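Local coordinates for protein endo-beta-1,4-mannanase (Alicyclobacillus acidocaldarius, PDB 4CD8) that hydrolyses internal beta-1,4-mannosidic linkages in mannans, as an endo-acting glycoside hydrolase of family GH113, at residues 22-28 with 69-75; 135-139 with 169-174; 183-187 with 212-216; 162-166 with 190-195. One frame throughout, in Å; residues are numbered along the deposited sequence.

Interaction 1: residues 22-28 with 69-75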
loop_
_atom_site.group_PDB
_atom_site.type_symbol
_atom_site.label_atom_id
_atom_site.label_comp_id
_atom_site.label_asym_id
_atom_site.label_seq_id
_atom_site.Cartn_x
_atom_site.Cartn_y
_atom_site.Cartn_z
ATOM N N GLY A 22 -10.271 -6.222 -0.405
ATOM C CA GLY A 22 -11.482 -5.452 -0.441
ATOM C C GLY A 22 -12.531 -6.029 -1.358
ATOM O O GLY A 22 -13.083 -5.337 -2.226
ATOM N N GLN A 23 -12.819 -7.311 -1.147
ATOM C CA GLN A 23 -13.898 -7.967 -1.850
ATOM C C GLN A 23 -15.200 -7.372 -1.401
ATOM O O GLN A 23 -15.375 -7.022 -0.204
ATOM C CB GLN A 23 -13.938 -9.444 -1.480
ATOM C CG GLN A 23 -12.762 -10.291 -1.878
ATOM C CD GLN A 23 -13.058 -11.764 -1.577
ATOM O OE1 GLN A 23 -13.412 -12.529 -2.472
ATOM N NE2 GLN A 23 -12.983 -12.137 -0.307
ATOM N N HIS A 24 -16.122 -7.273 -2.358
ATOM C CA HIS A 24 -17.427 -6.714 -2.121
ATOM C C HIS A 24 -18.081 -7.292 -0.867
ATOM O O HIS A 24 -18.173 -8.518 -0.705
ATOM C CB HIS A 24 -18.341 -7.025 -3.307
ATOM C CG HIS A 24 -19.683 -6.393 -3.205
ATOM N ND1 HIS A 24 -20.854 -7.113 -3.040
ATOM C CD2 HIS A 24 -20.041 -5.092 -3.262
ATOM C CE1 HIS A 24 -21.871 -6.276 -2.972
ATOM N NE2 HIS A 24 -21.404 -5.044 -3.124
ATOM N N GLY A 25 -18.593 -6.399 -0.027
ATOM C CA GLY A 25 -19.318 -6.756 1.205
ATOM C C GLY A 25 -18.467 -7.024 2.428
ATOM O O GLY A 25 -18.986 -7.053 3.526
ATOM N N THR A 26 -17.170 -7.253 2.264
ATOM C CA THR A 26 -16.367 -7.658 3.414
ATOM C C THR A 26 -16.142 -6.548 4.449
ATOM O O THR A 26 -15.978 -6.824 5.638
ATOM C CB THR A 26 -15.024 -8.286 3.006
ATOM O OG1 THR A 26 -14.239 -7.349 2.266
ATOM C CG2 THR A 26 -15.253 -9.561 2.165
ATOM N N TRP A 27 -16.124 -5.304 3.996
ATOM C CA TRP A 27 -15.896 -4.193 4.916
ATOM C C TRP A 27 -17.166 -3.710 5.644
ATOM O O TRP A 27 -17.090 -3.003 6.651
ATOM C CB TRP A 27 -15.257 -3.032 4.172
ATOM C CG TRP A 27 -13.887 -3.269 3.644
ATOM C CD1 TRP A 27 -13.195 -4.455 3.590
ATOM C CD2 TRP A 27 -13.025 -2.282 3.030
ATOM N NE1 TRP A 27 -11.974 -4.265 2.997
ATOM C CE2 TRP A 27 -11.841 -2.940 2.654
ATOM C CE3 TRP A 27 -13.149 -0.907 2.768
ATOM C CZ2 TRP A 27 -10.810 -2.307 1.983
ATOM C CZ3 TRP A 27 -12.107 -0.272 2.143
ATOM C CH2 TRP A 27 -10.938 -0.964 1.772
ATOM N N GLY A 28 -18.331 -4.133 5.158
ATOM C CA GLY A 28 -19.572 -3.835 5.848
ATOM C C GLY A 28 -19.946 -4.828 6.942
ATOM O O GLY A 28 -20.955 -4.702 7.559
ATOM N N VAL A 69 -17.507 -6.792 -7.562
ATOM C CA VAL A 69 -16.136 -7.227 -7.392
ATOM C C VAL A 69 -15.551 -6.675 -6.109
ATOM O O VAL A 69 -15.181 -7.430 -5.203
ATOM C CB VAL A 69 -15.303 -6.796 -8.603
ATOM C CG1 VAL A 69 -13.813 -7.077 -8.377
ATOM C CG2 VAL A 69 -15.871 -7.478 -9.859
ATOM N N THR A 70 -15.511 -5.349 -6.015
ATOM C CA THR A 70 -14.894 -4.715 -4.853
ATOM C C THR A 70 -15.931 -4.190 -3.851
ATOM O O THR A 70 -17.127 -4.091 -4.146
ATOM C CB THR A 70 -14.011 -3.493 -5.258
ATOM O OG1 THR A 70 -14.864 -2.401 -5.640
ATOM C CG2 THR A 70 -13.121 -3.855 -6.386
ATOM N N VAL A 71 -15.419 -3.779 -2.694
ATOM C CA VAL A 71 -16.181 -2.997 -1.743
ATOM C C VAL A 71 -16.886 -1.840 -2.475
ATOM O O VAL A 71 -16.366 -1.270 -3.402
ATOM C CB VAL A 71 -15.295 -2.436 -0.608
ATOM C CG1 VAL A 71 -14.909 -3.543 0.339
ATOM C CG2 VAL A 71 -14.042 -1.743 -1.147
ATOM N N SER A 72 -18.120 -1.592 -2.090
ATOM C CA SER A 72 -18.884 -0.488 -2.613
ATOM C C SER A 72 -18.340 0.837 -2.129
ATOM O O SER A 72 -17.614 0.902 -1.130
ATOM C CB SER A 72 -20.340 -0.569 -2.187
ATOM O OG SER A 72 -20.459 -0.413 -0.800
ATOM N N ASP A 73 -18.735 1.902 -2.824
ATOM C CA ASP A 73 -18.372 3.235 -2.350
ATOM C C ASP A 73 -18.862 3.443 -0.877
ATOM O O ASP A 73 -18.176 4.063 -0.048
ATOM C CB ASP A 73 -18.986 4.307 -3.234
ATOM C CG ASP A 73 -18.386 4.377 -4.646
ATOM O OD1 ASP A 73 -17.363 3.688 -4.931
ATOM O OD2 ASP A 73 -18.940 5.168 -5.479
ATOM N N ASP A 74 -20.065 2.980 -0.558
ATOM C CA ASP A 74 -20.595 3.090 0.813
ATOM C C ASP A 74 -19.771 2.316 1.839
ATOM O O ASP A 74 -19.602 2.768 2.973
ATOM C CB ASP A 74 -22.035 2.581 0.881
ATOM C CG ASP A 74 -23.078 3.563 0.315
ATOM O OD1 ASP A 74 -22.755 4.704 -0.019
ATOM O OD2 ASP A 74 -24.267 3.163 0.209
ATOM N N GLU A 75 -19.272 1.143 1.447
ATOM C CA GLU A 75 -18.380 0.371 2.321
ATOM C C GLU A 75 -17.089 1.133 2.593
ATOM O O GLU A 75 -16.590 1.124 3.720
ATOM C CB GLU A 75 -18.019 -0.959 1.720
ATOM C CG GLU A 75 -19.124 -1.999 1.847
ATOM C CD GLU A 75 -18.654 -3.353 1.344
ATOM O OE1 GLU A 75 -18.090 -4.138 2.165
ATOM O OE2 GLU A 75 -18.818 -3.606 0.119
#

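Interaction 2: residues 135-139 with 169-174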
loop_
_atom_site.group_PDB
_atom_site.type_symbol
_atom_site.label_atom_id
_atom_site.label_comp_id
_atom_site.label_asym_id
_atom_site.label_seq_id
_atom_site.Cartn_x
_atom_site.Cartn_y
_atom_site.Cartn_z
ATOM N N ALA A 135 -10.550 8.888 -6.298
ATOM C CA ALA A 135 -9.987 10.146 -5.789
ATOM C C ALA A 135 -11.125 11.038 -5.295
ATOM O O ALA A 135 -11.013 11.663 -4.235
ATOM C CB ALA A 135 -9.184 10.870 -6.876
ATOM N N HIS A 136 -12.237 11.005 -6.035
ATOM C CA HIS A 136 -13.441 11.750 -5.670
ATOM C C HIS A 136 -14.053 11.218 -4.384
ATOM O O HIS A 136 -14.432 11.969 -3.518
ATOM C CB HIS A 136 -14.451 11.719 -6.838
ATOM C CG HIS A 136 -15.777 12.336 -6.532
ATOM N ND1 HIS A 136 -15.923 13.684 -6.319
ATOM C CD2 HIS A 136 -17.025 11.803 -6.474
ATOM C CE1 HIS A 136 -17.200 13.962 -6.115
ATOM N NE2 HIS A 136 -17.895 12.839 -6.213
ATOM N N VAL A 137 -14.095 9.881 -4.249
ATOM C CA VAL A 137 -14.531 9.254 -3.006
ATOM C C VAL A 137 -13.613 9.646 -1.834
ATOM O O VAL A 137 -14.099 9.985 -0.757
ATOM C CB VAL A 137 -14.597 7.708 -3.129
ATOM C CG1 VAL A 137 -14.788 7.070 -1.770
ATOM C CG2 VAL A 137 -15.706 7.267 -4.112
ATOM N N ALA A 138 -12.299 9.665 -2.091
ATOM C CA ALA A 138 -11.319 10.099 -1.090
ATOM C C ALA A 138 -11.585 11.533 -0.609
ATOM O O ALA A 138 -11.520 11.799 0.578
ATOM C CB ALA A 138 -9.901 9.962 -1.608
ATOM N N LYS A 139 -11.927 12.420 -1.542
ATOM C CA LYS A 139 -12.176 13.814 -1.167
ATOM C C LYS A 139 -13.449 13.917 -0.326
ATOM O O LYS A 139 -13.481 14.555 0.745
ATOM C CB LYS A 139 -12.284 14.677 -2.406
ATOM C CG LYS A 139 -12.732 16.090 -2.046
ATOM C CD LYS A 139 -12.378 17.086 -3.123
ATOM C CE LYS A 139 -12.953 18.456 -2.762
ATOM N NZ LYS A 139 -12.364 19.483 -3.639
ATOM N N VAL A 169 -6.523 13.064 -11.183
ATOM C CA VAL A 169 -6.693 12.904 -9.762
ATOM C C VAL A 169 -6.647 14.236 -8.984
ATOM O O VAL A 169 -7.460 14.470 -8.103
ATOM C CB VAL A 169 -5.618 11.932 -9.182
ATOM C CG1 VAL A 169 -5.506 12.009 -7.670
ATOM C CG2 VAL A 169 -5.926 10.493 -9.586
ATOM N N ARG A 170 -5.747 15.124 -9.373
ATOM C CA ARG A 170 -5.650 16.415 -8.693
ATOM C C ARG A 170 -6.916 17.250 -8.876
ATOM O O ARG A 170 -7.250 18.054 -8.008
ATOM C CB ARG A 170 -4.461 17.173 -9.218
ATOM C CG ARG A 170 -3.100 16.597 -8.898
ATOM C CD ARG A 170 -2.720 16.635 -7.439
ATOM N NE ARG A 170 -1.281 16.435 -7.292
ATOM C CZ ARG A 170 -0.642 16.324 -6.133
ATOM N NH1 ARG A 170 -1.299 16.410 -4.996
ATOM N NH2 ARG A 170 0.675 16.156 -6.129
ATOM N N THR A 171 -7.634 17.054 -9.980
ATOM C CA THR A 171 -8.911 17.789 -10.182
ATOM C C THR A 171 -9.989 17.358 -9.187
ATOM O O THR A 171 -10.925 18.136 -8.889
ATOM C CB THR A 171 -9.457 17.731 -11.643
ATOM O OG1 THR A 171 -9.996 16.430 -11.956
ATOM C CG2 THR A 171 -8.396 18.093 -12.657
ATOM N N GLU A 172 -9.859 16.097 -8.723
ATOM C CA GLU A 172 -10.875 15.427 -7.912
ATOM C C GLU A 172 -10.541 15.364 -6.440
ATOM O O GLU A 172 -11.384 14.978 -5.630
ATOM C CB GLU A 172 -11.054 13.976 -8.410
ATOM C CG GLU A 172 -11.522 13.848 -9.848
ATOM C CD GLU A 172 -12.971 14.252 -10.075
ATOM O OE1 GLU A 172 -13.697 14.525 -9.105
ATOM O OE2 GLU A 172 -13.403 14.305 -11.264
ATOM N N TYR A 173 -9.298 15.732 -6.100
ATOM C CA TYR A 173 -8.791 15.440 -4.773
ATOM C C TYR A 173 -7.705 16.453 -4.377
ATOM O O TYR A 173 -6.750 16.626 -5.116
ATOM C CB TYR A 173 -8.233 13.995 -4.778
ATOM C CG TYR A 173 -7.652 13.602 -3.446
ATOM C CD1 TYR A 173 -8.468 13.345 -2.354
ATOM C CD2 TYR A 173 -6.286 13.522 -3.277
ATOM C CE1 TYR A 173 -7.934 12.999 -1.136
ATOM C CE2 TYR A 173 -5.727 13.172 -2.055
ATOM C CZ TYR A 173 -6.560 12.911 -0.992
ATOM O OH TYR A 173 -6.068 12.587 0.246
ATOM N N ASP A 174 -7.857 17.013 -3.173
ATOM C CA ASP A 174 -7.020 18.108 -2.675
ATOM C C ASP A 174 -5.973 17.651 -1.650
ATOM O O ASP A 174 -5.159 18.443 -1.193
ATOM C CB ASP A 174 -7.888 19.175 -1.987
ATOM C CG ASP A 174 -8.941 19.746 -2.895
ATOM O OD1 ASP A 174 -8.623 20.032 -4.072
ATOM O OD2 ASP A 174 -10.100 19.919 -2.428
#

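Interaction 3: residues 183-187 with 212-216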
loop_
_atom_site.group_PDB
_atom_site.type_symbol
_atom_site.label_atom_id
_atom_site.label_comp_id
_atom_site.label_asym_id
_atom_site.label_seq_id
_atom_site.Cartn_x
_atom_site.Cartn_y
_atom_site.Cartn_z
ATOM N N HIS A 183 9.770 -2.202 -4.535
ATOM C CA HIS A 183 11.168 -2.196 -4.099
ATOM C C HIS A 183 12.100 -2.331 -5.310
ATOM O O HIS A 183 11.803 -3.060 -6.288
ATOM C CB HIS A 183 11.450 -3.318 -3.080
ATOM C CG HIS A 183 11.092 -4.681 -3.568
ATOM N ND1 HIS A 183 11.990 -5.465 -4.252
ATOM C CD2 HIS A 183 9.942 -5.388 -3.502
ATOM C CE1 HIS A 183 11.413 -6.616 -4.568
ATOM N NE2 HIS A 183 10.172 -6.598 -4.117
ATOM N N GLY A 184 13.214 -1.586 -5.255
ATOM C CA GLY A 184 14.146 -1.541 -6.364
ATOM C C GLY A 184 13.780 -0.598 -7.490
ATOM O O GLY A 184 14.538 -0.499 -8.469
ATOM N N ARG A 185 12.629 0.088 -7.368
ATOM C CA ARG A 185 12.209 1.022 -8.440
ATOM C C ARG A 185 12.252 2.458 -8.020
ATOM O O ARG A 185 11.975 3.339 -8.863
ATOM C CB ARG A 185 10.804 0.722 -8.952
ATOM C CG ARG A 185 10.657 -0.690 -9.573
ATOM C CD ARG A 185 11.318 -0.750 -10.957
ATOM N NE ARG A 185 10.713 0.235 -11.864
ATOM C CZ ARG A 185 11.236 0.651 -13.015
ATOM N NH1 ARG A 185 12.375 0.151 -13.486
ATOM N NH2 ARG A 185 10.568 1.537 -13.749
ATOM N N GLU A 186 12.619 2.704 -6.771
ATOM C CA GLU A 186 12.607 4.077 -6.223
ATOM C C GLU A 186 13.418 5.022 -7.071
ATOM O O GLU A 186 12.976 6.159 -7.338
ATOM C CB GLU A 186 13.106 4.094 -4.760
ATOM C CG GLU A 186 12.188 3.383 -3.769
ATOM C CD GLU A 186 12.563 1.920 -3.512
ATOM O OE1 GLU A 186 13.168 1.291 -4.396
ATOM O OE2 GLU A 186 12.255 1.441 -2.410
ATOM N N GLU A 187 14.570 4.569 -7.529
ATOM C CA GLU A 187 15.467 5.416 -8.307
ATOM C C GLU A 187 15.117 5.449 -9.795
ATOM O O GLU A 187 15.665 6.239 -10.539
ATOM C CB GLU A 187 16.952 5.026 -8.086
ATOM C CG GLU A 187 17.369 3.649 -8.609
ATOM C CD GLU A 187 17.151 2.530 -7.608
ATOM O OE1 GLU A 187 16.027 2.393 -7.106
ATOM O OE2 GLU A 187 18.102 1.753 -7.342
ATOM N N ARG A 212 20.792 -0.882 1.286
ATOM C CA ARG A 212 19.789 -0.171 0.497
ATOM C C ARG A 212 19.497 1.249 0.946
ATOM O O ARG A 212 19.085 2.092 0.124
ATOM C CB ARG A 212 18.473 -0.956 0.512
ATOM C CG ARG A 212 17.383 -0.408 -0.408
ATOM C CD ARG A 212 17.796 -0.430 -1.871
ATOM N NE ARG A 212 16.750 0.075 -2.768
ATOM C CZ ARG A 212 16.947 0.494 -4.028
ATOM N NH1 ARG A 212 18.155 0.528 -4.581
ATOM N NH2 ARG A 212 15.908 0.901 -4.745
ATOM N N VAL A 213 19.679 1.513 2.231
ATOM C CA VAL A 213 19.363 2.797 2.814
ATOM C C VAL A 213 20.006 3.978 2.075
ATOM O O VAL A 213 19.309 4.959 1.805
ATOM C CB VAL A 213 19.693 2.814 4.332
ATOM C CG1 VAL A 213 19.593 4.217 4.884
ATOM C CG2 VAL A 213 18.714 1.931 5.094
ATOM N N PRO A 214 21.293 3.869 1.684
ATOM C CA PRO A 214 21.878 5.044 1.038
ATOM C C PRO A 214 21.200 5.452 -0.242
ATOM O O PRO A 214 21.081 6.661 -0.532
ATOM C CB PRO A 214 23.329 4.620 0.772
ATOM C CG PRO A 214 23.618 3.589 1.801
ATOM C CD PRO A 214 22.318 2.872 2.037
ATOM N N VAL A 215 20.714 4.480 -1.006
ATOM C CA VAL A 215 20.040 4.804 -2.250
ATOM C C VAL A 215 18.680 5.449 -1.960
ATOM O O VAL A 215 18.279 6.379 -2.638
ATOM C CB VAL A 215 19.865 3.571 -3.141
ATOM C CG1 VAL A 215 19.025 3.930 -4.367
ATOM C CG2 VAL A 215 21.226 3.048 -3.552
ATOM N N LEU A 216 17.992 4.978 -0.926
ATOM C CA LEU A 216 16.717 5.559 -0.546
ATOM C C LEU A 216 16.912 7.026 -0.150
ATOM O O LEU A 216 16.135 7.907 -0.587
ATOM C CB LEU A 216 16.081 4.779 0.595
ATOM C CG LEU A 216 15.744 3.313 0.311
ATOM C CD1 LEU A 216 15.192 2.642 1.564
ATOM C CD2 LEU A 216 14.767 3.157 -0.836
#

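Interaction 4: residues 162-166 with 190-195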
loop_
_atom_site.group_PDB
_atom_site.type_symbol
_atom_site.label_atom_id
_atom_site.label_comp_id
_atom_site.label_asym_id
_atom_site.label_seq_id
_atom_site.Cartn_x
_atom_site.Cartn_y
_atom_site.Cartn_z
ATOM N N TRP A 162 1.048 8.594 -17.160
ATOM C CA TRP A 162 0.958 8.706 -15.694
ATOM C C TRP A 162 0.678 10.151 -15.266
ATOM O O TRP A 162 -0.106 10.409 -14.353
ATOM C CB TRP A 162 2.232 8.229 -14.999
ATOM C CG TRP A 162 2.170 6.776 -14.685
ATOM C CD1 TRP A 162 2.853 5.796 -15.306
ATOM C CD2 TRP A 162 1.374 6.181 -13.690
ATOM N NE1 TRP A 162 2.540 4.594 -14.751
ATOM C CE2 TRP A 162 1.614 4.779 -13.767
ATOM C CE3 TRP A 162 0.468 6.655 -12.765
ATOM C CZ2 TRP A 162 0.973 3.863 -12.923
ATOM C CZ3 TRP A 162 -0.183 5.746 -11.940
ATOM C CH2 TRP A 162 0.063 4.353 -12.046
ATOM N N ARG A 163 1.317 11.079 -15.951
ATOM C CA ARG A 163 1.105 12.516 -15.613
ATOM C C ARG A 163 -0.333 12.957 -15.920
ATOM O O ARG A 163 -0.933 13.679 -15.112
ATOM C CB ARG A 163 2.116 13.355 -16.330
ATOM C CG ARG A 163 3.525 13.163 -15.795
ATOM C CD ARG A 163 4.510 14.058 -16.533
ATOM N NE ARG A 163 5.890 13.838 -16.108
ATOM C CZ ARG A 163 6.431 14.336 -15.009
ATOM N NH1 ARG A 163 5.707 15.107 -14.203
ATOM N NH2 ARG A 163 7.713 14.060 -14.728
ATOM N N GLU A 164 -0.907 12.471 -17.028
ATOM C CA GLU A 164 -2.355 12.669 -17.286
ATOM C C GLU A 164 -3.218 12.110 -16.159
ATOM O O GLU A 164 -4.164 12.750 -15.692
ATOM C CB GLU A 164 -2.815 12.056 -18.614
ATOM C CG GLU A 164 -2.123 12.670 -19.820
ATOM C CD GLU A 164 -2.478 11.994 -21.123
ATOM O OE1 GLU A 164 -2.907 10.810 -21.158
ATOM O OE2 GLU A 164 -2.346 12.672 -22.132
ATOM N N THR A 165 -2.909 10.887 -15.727
ATOM C CA THR A 165 -3.726 10.258 -14.692
ATOM C C THR A 165 -3.661 11.065 -13.376
ATOM O O THR A 165 -4.653 11.301 -12.711
ATOM C CB THR A 165 -3.192 8.844 -14.475
ATOM O OG1 THR A 165 -3.364 8.122 -15.711
ATOM C CG2 THR A 165 -3.865 8.152 -13.281
ATOM N N ILE A 166 -2.449 11.471 -13.027
ATOM C CA ILE A 166 -2.217 12.235 -11.794
ATOM C C ILE A 166 -2.889 13.603 -11.865
ATOM O O ILE A 166 -3.537 14.002 -10.903
ATOM C CB ILE A 166 -0.717 12.336 -11.472
ATOM C CG1 ILE A 166 -0.145 10.928 -11.131
ATOM C CG2 ILE A 166 -0.497 13.318 -10.312
ATOM C CD1 ILE A 166 1.365 10.845 -11.182
ATOM N N ARG A 190 10.253 8.185 -13.044
ATOM C CA ARG A 190 10.602 9.474 -13.605
ATOM C C ARG A 190 9.562 10.566 -13.394
ATOM O O ARG A 190 9.774 11.690 -13.876
ATOM C CB ARG A 190 10.907 9.318 -15.101
ATOM C CG ARG A 190 12.022 8.349 -15.440
ATOM C CD ARG A 190 13.360 8.730 -14.864
ATOM N NE ARG A 190 13.853 10.005 -15.405
ATOM C CZ ARG A 190 14.605 10.089 -16.502
ATOM N NH1 ARG A 190 14.931 8.986 -17.185
ATOM N NH2 ARG A 190 15.047 11.285 -16.934
ATOM N N PHE A 191 8.486 10.272 -12.669
ATOM C CA PHE A 191 7.416 11.245 -12.445
ATOM C C PHE A 191 7.197 11.569 -10.954
ATOM O O PHE A 191 6.122 12.016 -10.579
ATOM C CB PHE A 191 6.134 10.805 -13.160
ATOM C CG PHE A 191 5.675 9.411 -12.793
ATOM C CD1 PHE A 191 4.893 9.205 -11.671
ATOM C CD2 PHE A 191 5.976 8.329 -13.614
ATOM C CE1 PHE A 191 4.429 7.945 -11.331
ATOM C CE2 PHE A 191 5.512 7.028 -13.282
ATOM C CZ PHE A 191 4.765 6.849 -12.133
ATOM N N TRP A 192 8.233 11.408 -10.113
ATOM C CA TRP A 192 8.085 11.726 -8.698
ATOM C C TRP A 192 7.730 13.205 -8.460
ATOM O O TRP A 192 7.098 13.523 -7.475
ATOM C CB TRP A 192 9.334 11.401 -7.876
ATOM C CG TRP A 192 9.668 9.934 -7.701
ATOM C CD1 TRP A 192 10.852 9.364 -7.958
ATOM C CD2 TRP A 192 8.801 8.868 -7.189
ATOM N NE1 TRP A 192 10.813 8.008 -7.624
ATOM C CE2 TRP A 192 9.578 7.702 -7.141
ATOM C CE3 TRP A 192 7.500 8.832 -6.707
ATOM C CZ2 TRP A 192 9.059 6.485 -6.707
ATOM C CZ3 TRP A 192 6.966 7.625 -6.299
ATOM C CH2 TRP A 192 7.754 6.460 -6.296
ATOM N N ASP A 193 8.157 14.085 -9.360
ATOM C CA ASP A 193 7.755 15.481 -9.223
ATOM C C ASP A 193 6.242 15.722 -9.261
ATOM O O ASP A 193 5.758 16.743 -8.773
ATOM C CB ASP A 193 8.438 16.315 -10.309
ATOM C CG ASP A 193 8.048 15.874 -11.701
ATOM O OD1 ASP A 193 8.484 14.789 -12.122
ATOM O OD2 ASP A 193 7.273 16.545 -12.382
ATOM N N ALA A 194 5.469 14.782 -9.792
ATOM C CA ALA A 194 4.042 14.924 -9.904
ATOM C C ALA A 194 3.304 14.488 -8.666
ATOM O O ALA A 194 2.117 14.666 -8.591
ATOM C CB ALA A 194 3.518 14.175 -11.136
ATOM N N VAL A 195 4.014 13.901 -7.698
ATOM C CA VAL A 195 3.387 13.511 -6.469
ATOM C C VAL A 195 3.957 14.244 -5.260
ATOM O O VAL A 195 4.964 14.895 -5.353
ATOM C CB VAL A 195 3.390 11.983 -6.255
ATOM C CG1 VAL A 195 2.744 11.291 -7.459
ATOM C CG2 VAL A 195 4.793 11.475 -6.018
#

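Interaction 1: residues 22-28 with 69-75
Glu-75 has more surface covered here than any other residue of the two segments. Its carboxylate sits inside the turn of loop 22-28 and faces a row of backbone NH groups. Glu-75 OE2 accepts from Gly-25 N at 2.8 Å. Glu-75 OE1 takes two weak hydrogen bonds, from Trp-27 N at 2.9 Å and from Gly-28 N at 3.0 Å. Glu-75 also lies in the first turn of helix 73-85, three residues after the N-cap Ser-72. Glu-75 N donates to Ser-72 OG at 3.0 Å and Glu-75 OE2 accepts from Ser-72 N at 3.1 Å, which makes a capping box. One side chain therefore both caps a helix and holds a neighbouring loop. In the TIM barrel this loop follows the first barrel strand, 13-18, and the two residues just before the segment, Phe-20 and Val-21, line the mannose pocket. Val-71 comes next in buried area. Val-71 CG1 lies over the face of the Trp-27 five-membered ring, 3.5 Å from the centroid, a CH-pi contact. Trp-27 NE1 turns to Gly-19 O. Val-71 N also donates to Gly-22 O at 2.8 Å. With His-24 N bound to Val-69 O at 3.0 Å, this gives a single beta bridge between Gln-23 and Thr-70. His-24 adds its ring edge, with CD2 3.2 Å from Thr-70 O. Gln-23 to Thr-26 form a type II beta turn, and the positive phi of Gly-25 favours glycine there.

Interaction 2: residues 135-139 with 169-174
Two neighbouring outer helices of the TIM barrel, 120-140 and 159-172, meet here near their C-terminal ends. The CA atoms of His-136 and Glu-172 are 5.0 Å apart. Ala-135 and Ala-138 face the second segment with only a methyl each. Ala-135 CB lies 3.9 Å from Val-169 CG1 and 3.9 Å from Tyr-173 CB. Tyr-173 is in the t rotamer, and its ring runs alongside helix 120-140. Ala-138 CB is 3.6 Å from Tyr-173 CE1, and Lys-139 N lies at the ring edge, 3.7 Å from Tyr-173 CD1. The phenol oxygen goes beyond both segments to the backbone O of Cys-143. Beneath this layer Phe-146 of strand 145-150 touches Ala-135, Ala-138 and Val-169, so the pair of helices rests on the barrel wall. Lys-139 is extended, with all four chi angles t. Lys-139 CB lies 3.4 Å from Glu-172 O. Lys-139 NZ reaches Asp-174 OD2 at 2.6 Å, a salt bridge. The CA-to-CB bond of Asp-174 points sideways, but its m rotamer brings the carboxylate nearer to Lys-139. Glu-172 points toward helix 120-140, and with chi1 and chi2 both m its OE1 lies 3.7 Å from His-136 ND1. The close approach thus rests on apolar contact next to the barrel, and the lone salt bridge on the exposed side is the one directed polar link between the segments.

Interaction 3: residues 183-187 with 212-216
Loop 183-187 follows barrel strand 176-182 of the TIM barrel. His-183 starts out sideways, and its ring leads off from helix 209-223 to meet that of Trp-245, a residue of the inhibitor pocket. Gly-184 has phi 82° and psi -1°, where a CB would jam against the preceding carbonyl. Gly-184 CA lies 3.4 Å from Arg-212 NH2. Gly-184 N makes a weak hydrogen bond to Glu-186 OE1 at 3.0 Å and another hydrogen bond to Tyr-204 OH. Arg-185 points away and pairs with Glu-156. Glu-186 points toward the helix. Glu-186 OE1 accepts from Arg-212 NH2 at 2.8 Å. Glu-186 OE2 lies 3.4 Å from Leu-216 CD2 and is also bound by Tyr-204 and Ser-200. Glu-187 meets the same guanidinium in a two-pronged pair: Glu-187 OE1 accepts from Arg-212 NH2 at 2.8 Å and OE2 from Arg-212 NH1 at 3.0 Å. Glu-187 OE2 also comes within 3.8 Å of Val-215 CG1. Both carboxylates approach the guanidinium edge, and Arg-212 NE goes to Tyr-204 OH. Two acids thus share one arginine in a salt-bridge network. Loop and helix are joined mainly by charge and directed hydrogen bonds, with little apolar cover.

Interaction 4: residues 162-166 with 190-195
Trp-162 lays the five-membered ring of its indole over the ring of Phe-191. The centroids are 4.4 Å apart and the planes 17° apart, an offset stack. Trp-162 CB also sits over the Phe-191 face, 3.9 Å from the centroid, as a CH-pi contact. Tyr-179 of strand 176-182 meets both rings edge-to-face. Ile-166, one turn further along, fills the space next to the stack. Ile-166 CD1 lies 3.9 Å from Phe-191 CD1 and 4.0 Å from both Ala-194 CB and Val-195 CG1. In the TIM barrel, helix 159-172 thus packs against the connection between strands 176-182 and 197-201. That connection carries a short 3-10 segment, 192-194. On the more exposed side, Arg-163 forms a two-pronged salt bridge with Asp-193: NH1 of the arginine donates to OD2 of the aspartate at 2.8 Å and NH2 to OD1 at 2.8 Å. Phe-191 CA lies over the guanidinium face, 3.6 Å from Arg-163 NH2. Glu-159 pairs with the same NH2.

How the interactions relate
All four contacts lie in one TIM barrel. Interaction 1 closes before the others open. Interactions 2 and 4 both use helix 159-172, with centres about 15 Å apart, and Arg-170 NH2 probably bonds to Ala-194 O between them. Interactions 3 and 4 share the connection between strands 176-182 and 197-201, and Glu-186 O meets Trp-192 NE1. Interaction 4 alternates along the chain with both 2 and 3. Interactions 1 and 2 touch through Asp-73 and Val-137. Interactions 1 and 3 lie on opposite sides of the chain's centre, their centres about 34 Å apart. The contacts thus form a chain of neighbours linking outer helices with loops, including two loops that leave strands near the sugar site.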